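Local coordinates for protein prefoldin beta subunit 1 (Thermococcus sp., PDB 2ZQM) that acts as a molecular chaperone that stabilises a range of proteins and apparently assists archaeal de novo protein folding without ATP, at residues A[48-51]-A[52-55]; A[101-104]-A[105-109]. One frame throughout, in Å; residues are numbered along the deposited sequence.

Contact 1: residues A[48-51]-A[52-55]; sequences SLPD and DAVV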
ATOM      1  N   SER A  48      27.754  10.300 -13.335  1.00 19.57           N
ATOM      2  CA  SER A  48      29.094  10.244 -12.748  1.00 19.91           C
ATOM      3  C   SER A  48      29.892   9.013 -13.176  1.00 22.30           C
ATOM      4  O   SER A  48      31.086   8.919 -12.890  1.00 24.19           O
ATOM      5  CB  SER A  48      29.019  10.311 -11.213  1.00 22.91           C
ATOM      6  OG  SER A  48      28.582   9.083 -10.654  1.00 28.37           O
ATOM      7  N   LEU A  49      29.248   8.070 -13.863  1.00 17.74           N
ATOM      8  CA  LEU A  49      29.926   6.857 -14.325  1.00 20.45           C
ATOM      9  C   LEU A  49      30.862   7.090 -15.515  1.00 26.28           C
ATOM     10  O   LEU A  49      30.655   8.015 -16.308  1.00 23.50           O
ATOM     11  CB  LEU A  49      28.900   5.810 -14.755  1.00 23.69           C
ATOM     12  CG  LEU A  49      27.886   5.316 -13.726  1.00 23.05           C
ATOM     13  CD1 LEU A  49      26.906   4.394 -14.411  1.00 26.80           C
ATOM     14  CD2 LEU A  49      28.601   4.602 -12.599  1.00 26.23           C
ATOM     15  N   PRO A  50      31.906   6.249 -15.659  1.00 23.01           N
ATOM     16  CA  PRO A  50      32.803   6.442 -16.799  1.00 24.58           C
ATOM     17  C   PRO A  50      31.986   6.113 -18.043  1.00 28.65           C
ATOM     18  O   PRO A  50      31.088   5.270 -17.987  1.00 26.85           O
ATOM     19  CB  PRO A  50      33.936   5.446 -16.529  1.00 26.04           C
ATOM     20  CG  PRO A  50      33.300   4.396 -15.688  1.00 29.08           C
ATOM     21  CD  PRO A  50      32.412   5.195 -14.764  1.00 27.87           C
ATOM     22  N   ASP A  51      32.282   6.782 -19.153  1.00 28.61           N
ATOM     23  CA  ASP A  51      31.533   6.582 -20.396  1.00 34.45           C
ATOM     24  C   ASP A  51      31.404   5.134 -20.869  1.00 32.09           C
ATOM     25  O   ASP A  51      30.429   4.775 -21.537  1.00 34.27           O
ATOM     26  CB  ASP A  51      32.142   7.435 -21.516  1.00 42.26           C
ATOM     27  CG  ASP A  51      31.310   7.405 -22.799  1.00 52.28           C
ATOM     28  OD1 ASP A  51      30.113   7.771 -22.753  1.00 54.72           O
ATOM     29  OD2 ASP A  51      31.856   7.018 -23.855  1.00 56.55           O
ATOM     30  N   ASP A  52      32.369   4.299 -20.512  1.00 31.20           N
ATOM     31  CA  ASP A  52      32.359   2.899 -20.929  1.00 32.39           C
ATOM     32  C   ASP A  52      31.805   1.969 -19.850  1.00 32.05           C
ATOM     33  O   ASP A  52      31.929   0.749 -19.949  1.00 27.63           O
ATOM     34  CB  ASP A  52      33.784   2.460 -21.297  1.00 40.39           C
ATOM     35  CG  ASP A  52      34.712   2.389 -20.088  1.00 45.42           C
ATOM     36  OD1 ASP A  52      34.691   3.316 -19.250  1.00 47.61           O
ATOM     37  OD2 ASP A  52      35.477   1.407 -19.980  1.00 55.86           O
ATOM     38  N   ALA A  53      31.199   2.545 -18.821  1.00 25.43           N
ATOM     39  CA  ALA A  53      30.647   1.744 -17.735  1.00 30.41           C
ATOM     40  C   ALA A  53      29.581   0.812 -18.273  1.00 28.52           C
ATOM     41  O   ALA A  53      28.842   1.175 -19.180  1.00 27.17           O
ATOM     42  CB  ALA A  53      30.044   2.647 -16.676  1.00 30.70           C
ATOM     43  N   VAL A  54      29.513  -0.396 -17.727  1.00 31.06           N
ATOM     44  CA  VAL A  54      28.492  -1.352 -18.140  1.00 30.49           C
ATOM     45  C   VAL A  54      27.164  -0.983 -17.458  1.00 30.82           C
ATOM     46  O   VAL A  54      27.125  -0.744 -16.248  1.00 33.35           O
ATOM     47  CB  VAL A  54      28.890  -2.797 -17.745  1.00 40.15           C
ATOM     48  CG1 VAL A  54      29.048  -2.907 -16.235  1.00 40.24           C
ATOM     49  CG2 VAL A  54      27.847  -3.778 -18.253  1.00 42.42           C
ATOM     50  N   VAL A  55      26.081  -0.916 -18.231  1.00 25.20           N
ATOM     51  CA  VAL A  55      24.779  -0.570 -17.672  1.00 22.43           C
ATOM     52  C   VAL A  55      23.679  -1.492 -18.204  1.00 19.73           C
ATOM     53  O   VAL A  55      23.626  -1.768 -19.397  1.00 21.63           O
ATOM     54  CB  VAL A  55      24.383   0.908 -18.006  1.00 19.13           C
ATOM     55  CG1 VAL A  55      23.051   1.255 -17.349  1.00 24.74           C
ATOM     56  CG2 VAL A  55      25.457   1.870 -17.534  1.00 22.17           C
TER
HETATM   57  O   HOH W   1      28.132   2.702 -21.120  1.00 25.26           O

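Contact 2: residues A[101-104]-A[105-109]; sequences KELT and AQIQS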
ATOM      1  N   LYS A 101      -8.480  32.303  -0.815  1.00 22.70           N
ATOM      2  CA  LYS A 101      -8.214  33.656  -0.323  1.00 23.84           C
ATOM      3  C   LYS A 101      -9.428  34.549  -0.580  1.00 21.66           C
ATOM      4  O   LYS A 101      -9.921  35.240   0.314  1.00 24.01           O
ATOM      5  CB  LYS A 101      -6.989  34.235  -1.041  1.00 28.13           C
ATOM      6  CG  LYS A 101      -6.702  35.702  -0.739  1.00 34.80           C
ATOM      7  CD  LYS A 101      -5.452  36.180  -1.486  1.00 40.98           C
ATOM      8  CE  LYS A 101      -5.190  37.668  -1.263  1.00 46.56           C
ATOM      9  NZ  LYS A 101      -3.973  38.170  -1.977  1.00 48.28           N
ATOM     10  N   GLU A 102      -9.906  34.534  -1.815  1.00 19.51           N
ATOM     11  CA  GLU A 102     -11.047  35.347  -2.180  1.00 22.80           C
ATOM     12  C   GLU A 102     -12.334  34.945  -1.463  1.00 24.45           C
ATOM     13  O   GLU A 102     -13.106  35.803  -1.039  1.00 23.08           O
ATOM     14  CB  GLU A 102     -11.243  35.304  -3.690  1.00 29.26           C
ATOM     15  CG  GLU A 102     -10.151  36.050  -4.448  1.00 35.21           C
ATOM     16  CD  GLU A 102     -10.306  35.939  -5.949  1.00 45.77           C
ATOM     17  OE1 GLU A 102     -11.437  35.658  -6.407  1.00 46.88           O
ATOM     18  OE2 GLU A 102      -9.302  36.142  -6.670  1.00 47.38           O
ATOM     19  N   LEU A 103     -12.574  33.649  -1.307  1.00 20.42           N
ATOM     20  CA  LEU A 103     -13.796  33.230  -0.634  1.00 15.58           C
ATOM     21  C   LEU A 103     -13.717  33.533   0.866  1.00 16.17           C
ATOM     22  O   LEU A 103     -14.719  33.883   1.492  1.00 16.41           O
ATOM     23  CB  LEU A 103     -14.057  31.735  -0.869  1.00 18.16           C
ATOM     24  CG  LEU A 103     -15.369  31.166  -0.312  1.00 17.44           C
ATOM     25  CD1 LEU A 103     -16.572  31.967  -0.804  1.00 17.63           C
ATOM     26  CD2 LEU A 103     -15.488  29.703  -0.743  1.00 18.85           C
ATOM     27  N   THR A 104     -12.533  33.407   1.449  1.00 19.08           N
ATOM     28  CA  THR A 104     -12.377  33.708   2.866  1.00 19.55           C
ATOM     29  C   THR A 104     -12.673  35.192   3.098  1.00 20.48           C
ATOM     30  O   THR A 104     -13.304  35.565   4.086  1.00 23.90           O
ATOM     31  CB  THR A 104     -10.951  33.395   3.349  1.00 26.23           C
ATOM     32  OG1 THR A 104     -10.727  31.981   3.276  1.00 22.89           O
ATOM     33  CG2 THR A 104     -10.760  33.854   4.796  1.00 28.32           C
ATOM     34  N   ALA A 105     -12.222  36.032   2.174  1.00 21.14           N
ATOM     35  CA  ALA A 105     -12.438  37.470   2.284  1.00 20.09           C
ATOM     36  C   ALA A 105     -13.919  37.807   2.162  1.00 21.86           C
ATOM     37  O   ALA A 105     -14.422  38.684   2.870  1.00 21.97           O
ATOM     38  CB  ALA A 105     -11.646  38.195   1.219  1.00 20.10           C
ATOM     39  N   GLN A 106     -14.626  37.108   1.278  1.00 19.49           N
ATOM     40  CA  GLN A 106     -16.051  37.366   1.096  1.00 23.22           C
ATOM     41  C   GLN A 106     -16.833  36.979   2.345  1.00 20.50           C
ATOM     42  O   GLN A 106     -17.753  37.684   2.755  1.00 17.91           O
ATOM     43  CB  GLN A 106     -16.596  36.595  -0.102  1.00 24.60           C
ATOM     44  CG  GLN A 106     -15.867  36.882  -1.391  1.00 35.58           C
ATOM     45  CD  GLN A 106     -16.356  36.017  -2.533  1.00 42.42           C
ATOM     46  OE1 GLN A 106     -15.600  35.707  -3.452  1.00 51.14           O
ATOM     47  NE2 GLN A 106     -17.628  35.631  -2.490  1.00 46.16           N
ATOM     48  N   ILE A 107     -16.475  35.852   2.946  1.00 17.39           N
ATOM     49  CA  ILE A 107     -17.153  35.415   4.161  1.00 17.58           C
ATOM     50  C   ILE A 107     -16.929  36.435   5.286  1.00 22.82           C
ATOM     51  O   ILE A 107     -17.866  36.812   5.991  1.00 20.56           O
ATOM     52  CB  ILE A 107     -16.630  34.034   4.636  1.00 19.65           C
ATOM     53  CG1 ILE A 107     -17.062  32.943   3.650  1.00 13.10           C
ATOM     54  CG2 ILE A 107     -17.164  33.727   6.045  1.00 19.32           C
ATOM     55  CD1 ILE A 107     -16.232  31.648   3.757  1.00 19.79           C
ATOM     56  N   GLN A 108     -15.688  36.888   5.448  1.00 21.01           N
ATOM     57  CA  GLN A 108     -15.372  37.848   6.505  1.00 23.79           C
ATOM     58  C   GLN A 108     -16.084  39.175   6.287  1.00 20.76           C
ATOM     59  O   GLN A 108     -16.512  39.815   7.242  1.00 23.37           O
ATOM     60  CB  GLN A 108     -13.856  38.065   6.592  1.00 25.06           C
ATOM     61  CG  GLN A 108     -13.125  36.832   7.124  1.00 37.88           C
ATOM     62  CD  GLN A 108     -11.614  36.973   7.094  1.00 40.54           C
ATOM     63  OE1 GLN A 108     -10.892  36.142   7.652  1.00 44.98           O
ATOM     64  NE2 GLN A 108     -11.127  38.021   6.436  1.00 46.34           N
ATOM     65  N   SER A 109     -16.212  39.577   5.029  1.00 17.14           N
ATOM     66  CA  SER A 109     -16.900  40.816   4.710  1.00 24.27           C
ATOM     67  C   SER A 109     -18.389  40.668   4.996  1.00 27.31           C
ATOM     68  O   SER A 109     -19.017  41.578   5.534  1.00 28.02           O
ATOM     69  CB  SER A 109     -16.690  41.176   3.241  1.00 29.29           C
ATOM     70  OG  SER A 109     -17.397  42.356   2.914  1.00 40.32           O
TER

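Contact 1: residues A[48-51]-A[52-55]
Leu-49 starts the contact by setting its CB against CB of Ala-53, 3.9 Å away. Its CG stands anti to the carbonyl carbon (chi1 -60°), and the branch then continues toward the coming strand, where CD1 meets CG2 of Val-55 at 4.3 Å. The same leucine also packs on Val-64 of the second subunit, while its backbone oxygen receives a hydrogen bond from Lys-68 NZ at the start of the next long helix.

Pro-50 follows with two jobs. Its carbonyl oxygen accepts the closing bond of the turn from Ala-53 N, 2.9 Å away and fairly straight at 157°, although the donor stands above the carbonyl plane. Its ring, meanwhile, rests on the alanine methyl, with CG 3.8 Å from Ala-53 CB, so Ala-53 is held both by its N-H and by its side chain. Asp-52 crosses the CB-CG side of the proline ring obliquely: with CG between the backbone N and the carbonyl carbon (chi1 69°), its OD1 lies 3.5 Å from Pro-50 CB.

The CB of Asp-51 points away from the other segment; its carboxylate is well separated from that of Asp-52, and the residue takes part through its backbone. Water 1 joins the two carbonyls across the turn, donating to Asp-51 O at 3.1 Å and to Ala-53 O at 2.6 Å.

This is a type I beta turn from Pro-50 to Ala-53, with the two aspartates at its corners. It redirects the chain from helix 6-47 into the beta hairpin of the prefoldin fold, where Val-55 pairs in an antiparallel ladder with a strand of the second subunit.

Contact 2: residues A[101-104]-A[105-109]
The flat groups that meet the other segment are the amides of Gln-106 and Gln-108, and each has a residue of the preceding helical turn beneath one face. Leu-103 CD1 lies under the Gln-106 amide, 4.2 Å from NE2, the two side chains crossing at about a right angle. Glu-102 O sits nearer the edge of that amide, on the CG and OE1 side; it and Gln-106 OE1, 3.5 Å apart, are both acceptors, and their approach is not a bond. Below the Gln-108 amide, Thr-104 CG2 approaches OE1 at 3.7 Å and the backbone oxygen of Thr-104 lies under the same face. Here the two side chains run alongside each other and point the same way.

Both glutamines have CG anti to the carbonyl carbon and beside the backbone N, which carries the chain back along the helix. For Gln-106 (chi1 -56°) this presses CG to 3.0 Å from Glu-102 O, a tight approach. On the inner side, Leu-103 CG meets Ile-107 CD1 at 4.2 Å.

Underneath run four successive i to i+4 bonds, from Ala-105 N to Lys-101 O through to Gln-108 N to Thr-104 O. The hydroxyl of Thr-104 is hydrogen-bonded to Leu-100 O, one turn earlier.

Leu-103 and Ile-107 give an apolar contact to Met-11 of helix 6-47, as expected of a coiled coil, and Thr-104 and Gln-106 touch the same helix at Leu-15 and Met-11. Between the two segments the glutamine amides make van der Waals contacts, and the hydrogen bonds are those of the helical backbone.

In the fold
From the N terminus the chain runs out along helix 6-47, and contact 1 then closes a short loop that leads it into strand 55-59. After the strand pair 55-59 and 62-66 it returns along helix 68-111, where contact 2 lies near the far end and closes no loop, being one continuous piece of helix. The two contacts stand in series and neither nest nor cross. The centres of contact 1 and contact 2 are about 57 Å apart, on opposite sides of the chain's centre. Contact 1 ties the helix end to the hairpin and the intersubunit sheet, whereas contact 2 sets the returning helix against the beginning of helix 6-47, toward the tip of the coiled-coil arm.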